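Local coordinates for protein 5-Carboxyvanillate Decarboxylase (PDB 4QRN) that probably catalyses the metal-dependent, non-oxidative decarboxylation of 5-carboxyvanillate, and here binds manganese and a nitro analogue of its substrate, as a member of the amidohydrolase superfamily, at residues L36-E41 against K106-L111; E41-T46 against D336-Y341; L307-G312 against M332-Y337. All blocks are in the same frame, centred on the assembly; numbering follows the deposited sequence. Where two conformers were deposited one is given.

Contact 1 (L36-E41 against K106-L111); sequences LRIATE and KAILAL. With MN (manganese (II) ion), chain E.
Ile108 leans on the backbone of Ala39 and Thr40 and on the Thr40 methyl where two parallel strands, 38-44 through its residues 38-41 and 106-111, lie edge to edge. Its CB stands 3.8 Å from Ala39 O. With CG1 anti to the carbonyl carbon (chi1 -52°), the longer branch runs on beside Thr40, Ile108 CG1 passing 4.2 Å from Thr40 CA. The tip, Ile108 CD1, then settles 3.8 Å from Thr40 CG2, the two side chains lying alongside and pointing the same way, and comes within 4.4 Å of Ile38 CG2. Beside this apolar row, backbone bonds join the strands: Ala39 N gives to Lys106 O at 2.8 Å and Ile108 N to Ala39 O at 2.9 Å, whereas Lys106 N reaches Arg37 O at a longer 3.3 Å. The Thr40 hydroxyl is engaged elsewhere, with Tyr333 O. Farther along the same strand Glu41 turns to the manganese, binding it through OE2, while its OE1 is held by Tyr208 and Ser311. These are the first two strands of the distorted (beta/alpha)8 barrel of the amidohydrolases; helix 356-370 packs against Ile38 and Thr40, and strand 147-149 flanks 106-111 on its other edge.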
loop_
_atom_site.group_PDB
_atom_site.type_symbol
_atom_site.label_atom_id
_atom_site.label_comp_id
_atom_site.label_asym_id
_atom_site.label_seq_id
_atom_site.Cartn_x
_atom_site.Cartn_y
_atom_site.Cartn_z
ATOM N N LEU A 36 17.326 5.411 -26.200
ATOM C CA LEU A 36 15.948 5.639 -26.608
ATOM C C LEU A 36 15.081 5.723 -25.368
ATOM O O LEU A 36 15.405 5.112 -24.341
ATOM C CB LEU A 36 15.441 4.491 -27.483
ATOM C CG LEU A 36 16.188 4.252 -28.780
ATOM C CD1 LEU A 36 15.586 3.040 -29.489
ATOM C CD2 LEU A 36 16.144 5.475 -29.683
ATOM N N ARG A 37 13.987 6.469 -25.449
ATOM C CA ARG A 37 12.998 6.481 -24.379
ATOM C C ARG A 37 11.861 5.545 -24.788
ATOM O O ARG A 37 11.107 5.862 -25.717
ATOM C CB ARG A 37 12.480 7.879 -24.098
ATOM C CG ARG A 37 13.580 8.876 -23.733
ATOM C CD ARG A 37 12.997 10.181 -23.242
ATOM N NE ARG A 37 13.967 11.257 -23.081
ATOM C CZ ARG A 37 14.409 12.025 -24.070
ATOM N NH1 ARG A 37 13.995 11.824 -25.321
ATOM N NH2 ARG A 37 15.259 13.012 -23.785
ATOM N N ILE A 38 11.763 4.404 -24.107
ATOM C CA ILE A 38 10.723 3.412 -24.363
ATOM C C ILE A 38 9.752 3.448 -23.184
ATOM O O ILE A 38 10.135 3.116 -22.051
ATOM C CB ILE A 38 11.316 2.006 -24.560
ATOM C CG1 ILE A 38 12.330 2.033 -25.733
ATOM C CG2 ILE A 38 10.189 0.998 -24.773
ATOM C CD1 ILE A 38 12.990 0.695 -26.039
ATOM N N ALA A 39 8.522 3.888 -23.437
ATOM C CA ALA A 39 7.518 4.028 -22.394
ATOM C C ALA A 39 6.695 2.739 -22.330
ATOM O O ALA A 39 6.072 2.360 -23.311
ATOM C CB ALA A 39 6.638 5.223 -22.703
ATOM N N THR A 40 6.706 2.076 -21.171
ATOM C CA THR A 40 6.202 0.712 -21.078
ATOM C C THR A 40 4.819 0.520 -20.435
ATOM O O THR A 40 4.449 -0.635 -20.202
ATOM C CB THR A 40 7.211 -0.171 -20.342
ATOM O OG1 THR A 40 7.420 0.334 -19.014
ATOM C CG2 THR A 40 8.542 -0.249 -21.085
ATOM N N GLU A 41 4.036 1.587 -20.210
ATOM C CA GLU A 41 2.687 1.404 -19.674
ATOM C C GLU A 41 1.734 2.465 -20.237
ATOM O O GLU A 41 1.246 3.334 -19.523
ATOM C CB GLU A 41 2.645 1.424 -18.147
ATOM C CG GLU A 41 1.300 0.866 -17.605
ATOM C CD GLU A 41 1.036 1.247 -16.162
ATOM O OE1 GLU A 41 1.807 0.813 -15.294
ATOM O OE2 GLU A 41 0.054 1.982 -15.868
ATOM N N LYS A 106 9.350 4.957 -28.339
ATOM C CA LYS A 106 8.436 3.836 -28.504
ATOM C C LYS A 106 7.507 3.790 -27.322
ATOM O O LYS A 106 7.896 4.152 -26.200
ATOM C CB LYS A 106 9.196 2.511 -28.598
ATOM C CG LYS A 106 10.213 2.469 -29.737
ATOM C CD LYS A 106 10.783 1.076 -29.932
ATOM C CE LYS A 106 11.804 1.071 -31.068
ATOM N NZ LYS A 106 12.280 -0.298 -31.382
ATOM N N ALA A 107 6.285 3.331 -27.584
ATOM C CA ALA A 107 5.263 3.158 -26.562
ATOM C C ALA A 107 4.751 1.730 -26.622
ATOM O O ALA A 107 4.413 1.239 -27.711
ATOM C CB ALA A 107 4.131 4.136 -26.795
ATOM N N ILE A 108 4.652 1.095 -25.463
ATOM C CA ILE A 108 4.035 -0.217 -25.334
ATOM C C ILE A 108 2.606 0.009 -24.886
ATOM O O ILE A 108 2.354 0.540 -23.802
ATOM C CB ILE A 108 4.818 -1.110 -24.373
ATOM C CG1 ILE A 108 6.306 -1.111 -24.818
ATOM C CG2 ILE A 108 4.182 -2.492 -24.319
ATOM C CD1 ILE A 108 7.191 -2.132 -24.156
ATOM N N LEU A 109 1.682 -0.349 -25.778
ATOM C CA LEU A 109 0.281 0.054 -25.699
ATOM C C LEU A 109 -0.608 -1.084 -25.242
ATOM O O LEU A 109 -0.457 -2.232 -25.685
ATOM C CB LEU A 109 -0.208 0.456 -27.086
ATOM C CG LEU A 109 0.513 1.646 -27.688
ATOM C CD1 LEU A 109 0.233 1.728 -29.192
ATOM C CD2 LEU A 109 0.093 2.928 -27.029
ATOM N N ALA A 110 -1.573 -0.743 -24.399
ATOM C CA ALA A 110 -2.581 -1.715 -23.946
ATOM C C ALA A 110 -3.926 -1.040 -23.750
ATOM O O ALA A 110 -4.024 0.112 -23.312
ATOM C CB ALA A 110 -2.132 -2.376 -22.642
ATOM N N LEU A 111 -4.973 -1.799 -24.004
ATOM C CA LEU A 111 -6.337 -1.330 -23.817
ATOM C C LEU A 111 -6.536 -0.925 -22.361
ATOM O O LEU A 111 -6.210 -1.667 -21.433
ATOM C CB LEU A 111 -7.324 -2.422 -24.202
ATOM C CG LEU A 111 -8.797 -2.029 -24.079
ATOM C CD1 LEU A 111 -9.172 -0.996 -25.118
ATOM C CD2 LEU A 111 -9.694 -3.257 -24.169
HETATM MN MN MN E . -1.808 2.899 -16.443
HETATM O O HOH W 1 -1.582 2.632 -18.606
#

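Contact 2 (E41-T46 against D336-Y341); sequences EEAFAT and DYPYQY. With MN (manganese (II) ion), chain E; 1DF (4-hydroxy-3-methoxy-5-nitrobenzoic acid), chain F.
Glu41 and Asp336 lie side by side and point the same way into the metal site, their carboxylate planes turned 83° apart. One oxygen of each binds the manganese, which brings Glu41 OE2 to 2.9 Å from Asp336 OD1. His210, a water, and the ligand's O3 and nitro O11 complete six-fold coordination. Glu41 OE1 is held by hydroxyls outside the two segments, Tyr208 among them, and Asp336 OD2 is bonded to His263. Glu42, next along the strand, turns to the other side: its chain bends at chi2 (-53°) and folds the carboxylate against the loop, crossing Tyr337 at about a right angle. Tyr337 N meets Glu42 OE1 at 2.9 Å from above the carboxylate plane. Glu42 OE2 receives Glu41 N on its anti side and Asp336 N on its syn side, the latter at 3.2 Å, with Met335 N as a further donor, a grip likely to keep the buried carboxylate anionic. In this amidohydrolase barrel the site sits at the C-terminal ends of the strands; Glu41-Glu42-Ala43 occupies the place where many relatives carry a His-x-His pair. Ala43 CB sits 3.8 Å from Tyr339 CE2, at the edge of the ring, close to its plane. Over one face of the Tyr339 ring lies the ligand ring, ligand CM2 3.2 Å above the plane, over its centre, while the Tyr339 hydroxyl bonds Thr112. A cis peptide before Pro338 turns the loop, and Ala43 N binds Tyr337 O.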
loop_
_atom_site.group_PDB
_atom_site.type_symbol
_atom_site.label_atom_id
_atom_site.label_comp_id
_atom_site.label_asym_id
_atom_site.label_seq_id
_atom_site.Cartn_x
_atom_site.Cartn_y
_atom_site.Cartn_z
ATOM N N GLU A 41 4.036 1.587 -20.210
ATOM C CA GLU A 41 2.687 1.404 -19.674
ATOM C C GLU A 41 1.734 2.465 -20.237
ATOM O O GLU A 41 1.246 3.334 -19.523
ATOM C CB GLU A 41 2.645 1.424 -18.147
ATOM C CG GLU A 41 1.300 0.866 -17.605
ATOM C CD GLU A 41 1.036 1.247 -16.162
ATOM O OE1 GLU A 41 1.807 0.813 -15.294
ATOM O OE2 GLU A 41 0.054 1.982 -15.868
ATOM N N GLU A 42 1.445 2.372 -21.527
ATOM C CA GLU A 42 0.775 3.449 -22.266
ATOM C C GLU A 42 -0.589 2.946 -22.718
ATOM O O GLU A 42 -0.729 1.810 -23.147
ATOM C CB GLU A 42 1.673 3.880 -23.428
ATOM C CG GLU A 42 3.155 4.001 -23.006
ATOM C CD GLU A 42 3.360 4.902 -21.790
ATOM O OE1 GLU A 42 2.865 6.048 -21.827
ATOM O OE2 GLU A 42 4.001 4.453 -20.780
ATOM N N ALA A 43 -1.610 3.788 -22.573
ATOM C CA ALA A 43 -2.988 3.333 -22.683
ATOM C C ALA A 43 -3.700 3.861 -23.933
ATOM O O ALA A 43 -3.442 4.993 -24.391
ATOM C CB ALA A 43 -3.765 3.786 -21.461
ATOM N N PHE A 44 -4.653 3.065 -24.430
ATOM C CA PHE A 44 -5.593 3.537 -25.449
ATOM C C PHE A 44 -6.967 2.968 -25.133
ATOM O O PHE A 44 -7.107 2.056 -24.309
ATOM C CB PHE A 44 -5.161 3.142 -26.871
ATOM C CG PHE A 44 -5.335 1.689 -27.158
ATOM C CD1 PHE A 44 -4.341 0.789 -26.775
ATOM C CD2 PHE A 44 -6.478 1.207 -27.777
ATOM C CE1 PHE A 44 -4.470 -0.565 -26.966
ATOM C CE2 PHE A 44 -6.625 -0.195 -27.987
ATOM C CZ PHE A 44 -5.608 -1.068 -27.580
ATOM N N ALA A 45 -8.000 3.527 -25.775
ATOM C CA ALA A 45 -9.376 3.069 -25.617
ATOM C C ALA A 45 -9.985 2.850 -26.983
ATOM O O ALA A 45 -9.494 3.399 -27.975
ATOM C CB ALA A 45 -10.211 4.102 -24.863
ATOM N N THR A 46 -11.077 2.083 -27.027
ATOM C CA THR A 46 -11.920 2.070 -28.213
ATOM C C THR A 46 -13.271 2.659 -27.820
ATOM O O THR A 46 -13.801 2.427 -26.732
ATOM C CB THR A 46 -12.085 0.671 -28.839
ATOM O OG1 THR A 46 -12.944 -0.137 -28.026
ATOM C CG2 THR A 46 -10.721 -0.002 -29.062
ATOM N N ASP A 336 2.709 6.256 -18.506
ATOM C CA ASP A 336 1.281 6.218 -18.163
ATOM C C ASP A 336 0.530 7.268 -18.998
ATOM O O ASP A 336 -0.473 7.832 -18.550
ATOM C CB ASP A 336 1.031 6.369 -16.632
ATOM C CG ASP A 336 0.126 5.263 -16.041
ATOM O OD1 ASP A 336 -0.682 4.641 -16.799
ATOM O OD2 ASP A 336 0.236 5.051 -14.803
ATOM N N TYR A 337 0.959 7.479 -20.241
ATOM C CA TYR A 337 0.183 8.326 -21.148
ATOM C C TYR A 337 -1.187 7.675 -21.375
ATOM O O TYR A 337 -1.253 6.468 -21.574
ATOM C CB TYR A 337 0.913 8.415 -22.461
ATOM C CG TYR A 337 0.205 9.206 -23.535
ATOM C CD1 TYR A 337 -0.683 8.592 -24.426
ATOM C CD2 TYR A 337 0.448 10.572 -23.686
ATOM C CE1 TYR A 337 -1.289 9.301 -25.451
ATOM C CE2 TYR A 337 -0.171 11.305 -24.715
ATOM C CZ TYR A 337 -1.028 10.654 -25.596
ATOM O OH TYR A 337 -1.628 11.328 -26.645
ATOM N N PRO A 338 -2.287 8.447 -21.408
ATOM C CA PRO A 338 -2.374 9.908 -21.293
ATOM C C PRO A 338 -2.776 10.367 -19.898
ATOM O O PRO A 338 -3.018 11.565 -19.709
ATOM C CB PRO A 338 -3.459 10.240 -22.320
ATOM C CG PRO A 338 -4.442 9.108 -22.168
ATOM C CD PRO A 338 -3.556 7.879 -21.919
ATOM N N TYR A 339 -2.888 9.434 -18.955
ATOM C CA TYR A 339 -3.277 9.779 -17.599
ATOM C C TYR A 339 -2.267 10.664 -16.888
ATOM O O TYR A 339 -2.623 11.432 -15.991
ATOM C CB TYR A 339 -3.542 8.506 -16.784
ATOM C CG TYR A 339 -4.673 7.695 -17.398
ATOM C CD1 TYR A 339 -5.997 8.091 -17.238
ATOM C CD2 TYR A 339 -4.424 6.541 -18.137
ATOM C CE1 TYR A 339 -7.040 7.389 -17.816
ATOM C CE2 TYR A 339 -5.464 5.822 -18.739
ATOM C CZ TYR A 339 -6.767 6.248 -18.544
ATOM O OH TYR A 339 -7.812 5.566 -19.094
ATOM N N GLN A 340 -0.999 10.535 -17.265
ATOM C CA GLN A 340 0.068 11.297 -16.652
ATOM C C GLN A 340 1.087 11.695 -17.726
ATOM O O GLN A 340 2.205 11.176 -17.779
ATOM C CB GLN A 340 0.687 10.505 -15.505
ATOM C CG GLN A 340 1.553 11.359 -14.598
ATOM C CD GLN A 340 1.676 10.774 -13.200
ATOM O OE1 GLN A 340 0.873 9.932 -12.781
ATOM N NE2 GLN A 340 2.709 11.207 -12.478
ATOM N N TYR A 341 0.672 12.615 -18.592
ATOM C CA TYR A 341 1.465 13.067 -19.735
ATOM C C TYR A 341 2.118 14.387 -19.363
ATOM O O TYR A 341 1.490 15.433 -19.452
ATOM C CB TYR A 341 0.526 13.247 -20.937
ATOM C CG TYR A 341 1.174 13.816 -22.176
ATOM C CD1 TYR A 341 2.329 13.254 -22.716
ATOM C CD2 TYR A 341 0.616 14.904 -22.831
ATOM C CE1 TYR A 341 2.921 13.754 -23.864
ATOM C CE2 TYR A 341 1.196 15.427 -23.976
ATOM C CZ TYR A 341 2.349 14.856 -24.490
ATOM O OH TYR A 341 2.940 15.376 -25.616
HETATM MN MN MN E . -1.808 2.899 -16.443
HETATM C C1 1DF F . -5.593 6.408 -14.242
HETATM C CO1 1DF F . -4.285 6.094 -14.007
HETATM C CO2 1DF F . -6.383 5.531 -15.020
HETATM C CM1 1DF F . -3.783 4.923 -14.668
HETATM C CM2 1DF F . -5.817 4.501 -15.743
HETATM O OM 1DF F . -6.527 3.656 -16.548
HETATM C CZ 1DF F . -4.456 4.243 -15.680
HETATM C CC 1DF F . -6.236 7.603 -13.643
HETATM C CV 1DF F . -7.951 3.697 -16.443
HETATM O O1 1DF F . -5.484 8.636 -13.396
HETATM O O2 1DF F . -7.452 7.577 -13.424
HETATM O O3 1DF F . -3.866 3.396 -16.472
HETATM N N 1DF F . -2.559 4.330 -14.027
HETATM O O11 1DF F . -2.096 3.282 -14.378
HETATM O O22 1DF F . -2.121 4.899 -12.988
HETATM O O HOH W 1 -1.582 2.632 -18.606
#

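Contact 3 (L307-G312 against M332-Y337); sequences LVTNSG and MYAMDY. With MN (manganese (II) ion), chain E; 1DF (4-hydroxy-3-methoxy-5-nitrobenzoic acid), chain F.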
loop_
_atom_site.group_PDB
_atom_site.type_symbol
_atom_site.label_atom_id
_atom_site.label_comp_id
_atom_site.label_asym_id
_atom_site.label_seq_id
_atom_site.Cartn_x
_atom_site.Cartn_y
_atom_site.Cartn_z
ATOM N N LEU A 307 8.952 -7.797 -12.443
ATOM C CA LEU A 307 9.564 -6.667 -13.129
ATOM C C LEU A 307 8.703 -5.443 -12.819
ATOM O O LEU A 307 7.483 -5.569 -12.673
ATOM C CB LEU A 307 9.565 -6.926 -14.634
ATOM C CG LEU A 307 10.403 -8.138 -15.071
ATOM C CD1 LEU A 307 10.054 -8.525 -16.496
ATOM C CD2 LEU A 307 11.924 -7.869 -14.923
ATOM N N VAL A 308 9.336 -4.281 -12.704
ATOM C CA VAL A 308 8.625 -3.086 -12.275
ATOM C C VAL A 308 8.865 -1.943 -13.226
ATOM O O VAL A 308 9.967 -1.777 -13.774
ATOM C CB VAL A 308 9.099 -2.691 -10.853
ATOM C CG1 VAL A 308 8.742 -1.258 -10.483
ATOM C CG2 VAL A 308 8.559 -3.677 -9.848
ATOM N N THR A 309 7.830 -1.139 -13.425
ATOM C CA THR A 309 7.984 0.133 -14.122
ATOM C C THR A 309 7.713 1.277 -13.142
ATOM O O THR A 309 7.086 1.093 -12.107
ATOM C CB THR A 309 7.078 0.277 -15.357
ATOM O OG1 THR A 309 5.772 0.727 -14.944
ATOM C CG2 THR A 309 6.988 -1.020 -16.157
ATOM N N ASN A 310 8.144 2.482 -13.522
ATOM C CA ASN A 310 7.892 3.670 -12.706
ATOM C C ASN A 310 6.677 4.470 -13.152
ATOM O O ASN A 310 6.625 5.674 -12.894
ATOM C CB ASN A 310 9.105 4.605 -12.660
ATOM C CG ASN A 310 9.191 5.470 -13.884
ATOM O OD1 ASN A 310 9.084 4.969 -14.996
ATOM N ND2 ASN A 310 9.399 6.770 -13.697
ATOM N N SER A 311 5.689 3.846 -13.797
ATOM C CA SER A 311 4.525 4.618 -14.210
ATOM C C SER A 311 3.964 5.424 -13.045
ATOM O O SER A 311 3.797 4.904 -11.948
ATOM C CB SER A 311 3.442 3.716 -14.802
ATOM O OG SER A 311 3.190 2.641 -13.912
ATOM N N GLY A 312 3.707 6.711 -13.278
ATOM C CA GLY A 312 3.162 7.579 -12.263
ATOM C C GLY A 312 4.109 7.998 -11.154
ATOM O O GLY A 312 3.684 8.736 -10.242
ATOM N N MET A 332 12.008 -0.392 -15.159
ATOM C CA MET A 332 11.849 0.225 -16.476
ATOM C C MET A 332 11.072 1.523 -16.385
ATOM O O MET A 332 10.168 1.678 -15.558
ATOM C CB MET A 332 11.055 -0.749 -17.385
ATOM C CG MET A 332 11.848 -1.986 -17.744
ATOM S SD MET A 332 10.861 -3.233 -18.595
ATOM C CE MET A 332 9.948 -3.939 -17.215
ATOM N N TYR A 333 11.377 2.420 -17.307
ATOM C CA TYR A 333 10.630 3.642 -17.481
ATOM C C TYR A 333 9.247 3.378 -18.082
ATOM O O TYR A 333 9.095 2.577 -19.008
ATOM C CB TYR A 333 11.410 4.580 -18.414
ATOM C CG TYR A 333 10.627 5.829 -18.780
ATOM C CD1 TYR A 333 10.388 6.826 -17.833
ATOM C CD2 TYR A 333 10.085 5.994 -20.043
ATOM C CE1 TYR A 333 9.627 7.942 -18.150
ATOM C CE2 TYR A 333 9.325 7.093 -20.362
ATOM C CZ TYR A 333 9.080 8.067 -19.413
ATOM O OH TYR A 333 8.308 9.148 -19.780
ATOM N N ALA A 334 8.251 4.107 -17.574
ATOM C CA ALA A 334 6.920 4.167 -18.182
ATOM C C ALA A 334 6.361 5.547 -17.915
ATOM O O ALA A 334 6.630 6.151 -16.869
ATOM C CB ALA A 334 5.981 3.118 -17.599
ATOM N N MET A 335 5.555 6.029 -18.862
ATOM C CA MET A 335 4.927 7.335 -18.737
ATOM C C MET A 335 3.490 7.286 -18.157
ATOM O O MET A 335 3.091 8.197 -17.443
ATOM C CB MET A 335 4.932 8.031 -20.101
ATOM C CG MET A 335 4.209 9.354 -20.109
ATOM S SD MET A 335 4.270 10.206 -21.685
ATOM C CE MET A 335 5.819 11.091 -21.558
ATOM N N ASP A 336 2.709 6.256 -18.506
ATOM C CA ASP A 336 1.281 6.218 -18.163
ATOM C C ASP A 336 0.530 7.268 -18.998
ATOM O O ASP A 336 -0.473 7.832 -18.550
ATOM C CB ASP A 336 1.031 6.369 -16.632
ATOM C CG ASP A 336 0.126 5.263 -16.041
ATOM O OD1 ASP A 336 -0.682 4.641 -16.799
ATOM O OD2 ASP A 336 0.236 5.051 -14.803
ATOM N N TYR A 337 0.959 7.479 -20.241
ATOM C CA TYR A 337 0.183 8.326 -21.148
ATOM C C TYR A 337 -1.187 7.675 -21.375
ATOM O O TYR A 337 -1.253 6.468 -21.574
ATOM C CB TYR A 337 0.913 8.415 -22.461
ATOM C CG TYR A 337 0.205 9.206 -23.535
ATOM C CD1 TYR A 337 -0.683 8.592 -24.426
ATOM C CD2 TYR A 337 0.448 10.572 -23.686
ATOM C CE1 TYR A 337 -1.289 9.301 -25.451
ATOM C CE2 TYR A 337 -0.171 11.305 -24.715
ATOM C CZ TYR A 337 -1.028 10.654 -25.596
ATOM O OH TYR A 337 -1.628 11.328 -26.645
HETATM MN MN MN E . -1.808 2.899 -16.443
HETATM C C1 1DF F . -5.593 6.408 -14.242
HETATM C CO1 1DF F . -4.285 6.094 -14.007
HETATM C CO2 1DF F . -6.383 5.531 -15.020
HETATM C CM1 1DF F . -3.783 4.923 -14.668
HETATM C CM2 1DF F . -5.817 4.501 -15.743
HETATM O OM 1DF F . -6.527 3.656 -16.548
HETATM C CZ 1DF F . -4.456 4.243 -15.680
HETATM C CC 1DF F . -6.236 7.603 -13.643
HETATM C CV 1DF F . -7.951 3.697 -16.443
HETATM O O1 1DF F . -5.484 8.636 -13.396
HETATM O O2 1DF F . -7.452 7.577 -13.424
HETATM O O3 1DF F . -3.866 3.396 -16.472
HETATM N N 1DF F . -2.559 4.330 -14.027
HETATM O O11 1DF F . -2.096 3.282 -14.378
HETATM O O22 1DF F . -2.121 4.899 -12.988
HETATM O O HOH W 2 4.438 9.134 -15.096
HETATM O O HOH W 1 -1.582 2.632 -18.606
#
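The last two strands of the amidohydrolase barrel, 306-309 and 331-332, meet here, Thr309 paired in parallel with Met332, before each runs on into a loop that leads to the active site. Met332 N gives to Val308 O at 2.8 Å and Asn310 N to Met332 O at 3.0 Å. A side chain then carries the ladder one step further: Asn310 CG stands between the backbone N and the carbonyl carbon (chi1 81°), which turns the amide to the neighbouring segment, and Asn310 OD1 takes Ala334 N at 2.8 Å, the donor lying nearly in line with the C=O bond. In a continued parallel ladder this N-H would go to Asn310 O. The other end of the amide, ND2, is bonded to Val313 O, so both its ends are fixed and its flip is settled. A leucine at Asn310 would probably leave the buried Ala334 N without its acceptor and Val313 O without its donor, letting the two loops drift apart. Flanking the ladder, Met332 bends at its last torsion and sets CE 4.0 Å from Leu307 CB. On the inner side, Ala334 CB packs 3.6 Å from Thr309 OG1, a hydroxyl bonded to Tyr208, and also touches Ser311 CB. Ser311 CB in turn lies 3.5 Å from Asp336 OD2, while the serine OG, besides its bond to Glu41, pairs with His263 N. Farther along, a water bridges the loops, accepting from Gly312 N at 3.1 Å and donating to Met335 O at 2.9 Å. A metal-binding aspartate just after the eighth strand, here Asp336 on the manganese, is a hallmark of the amidohydrolase barrel.

All three contacts are buried, and none belongs to the surface. Contact 1 is the most regular, a parallel ladder backed by apolar side chains; contact 3 starts as such a ladder but soon passes to side-chain, water and loop bonding; contact 2 is largely carboxylate, metal and ligand chemistry. Contacts 1 and 2 share strand 38-44 and Glu41, while 2 and 3 share Asp336 and Tyr337, so the first strand and the loop after the last strand converge on one manganese. Thr40 OG1 bonds Tyr333 O, joining contact 1 to contact 3 where the barrel closes, and Ser311 ties contact 3 to Glu41, which binds the metal in contacts 1 and 2.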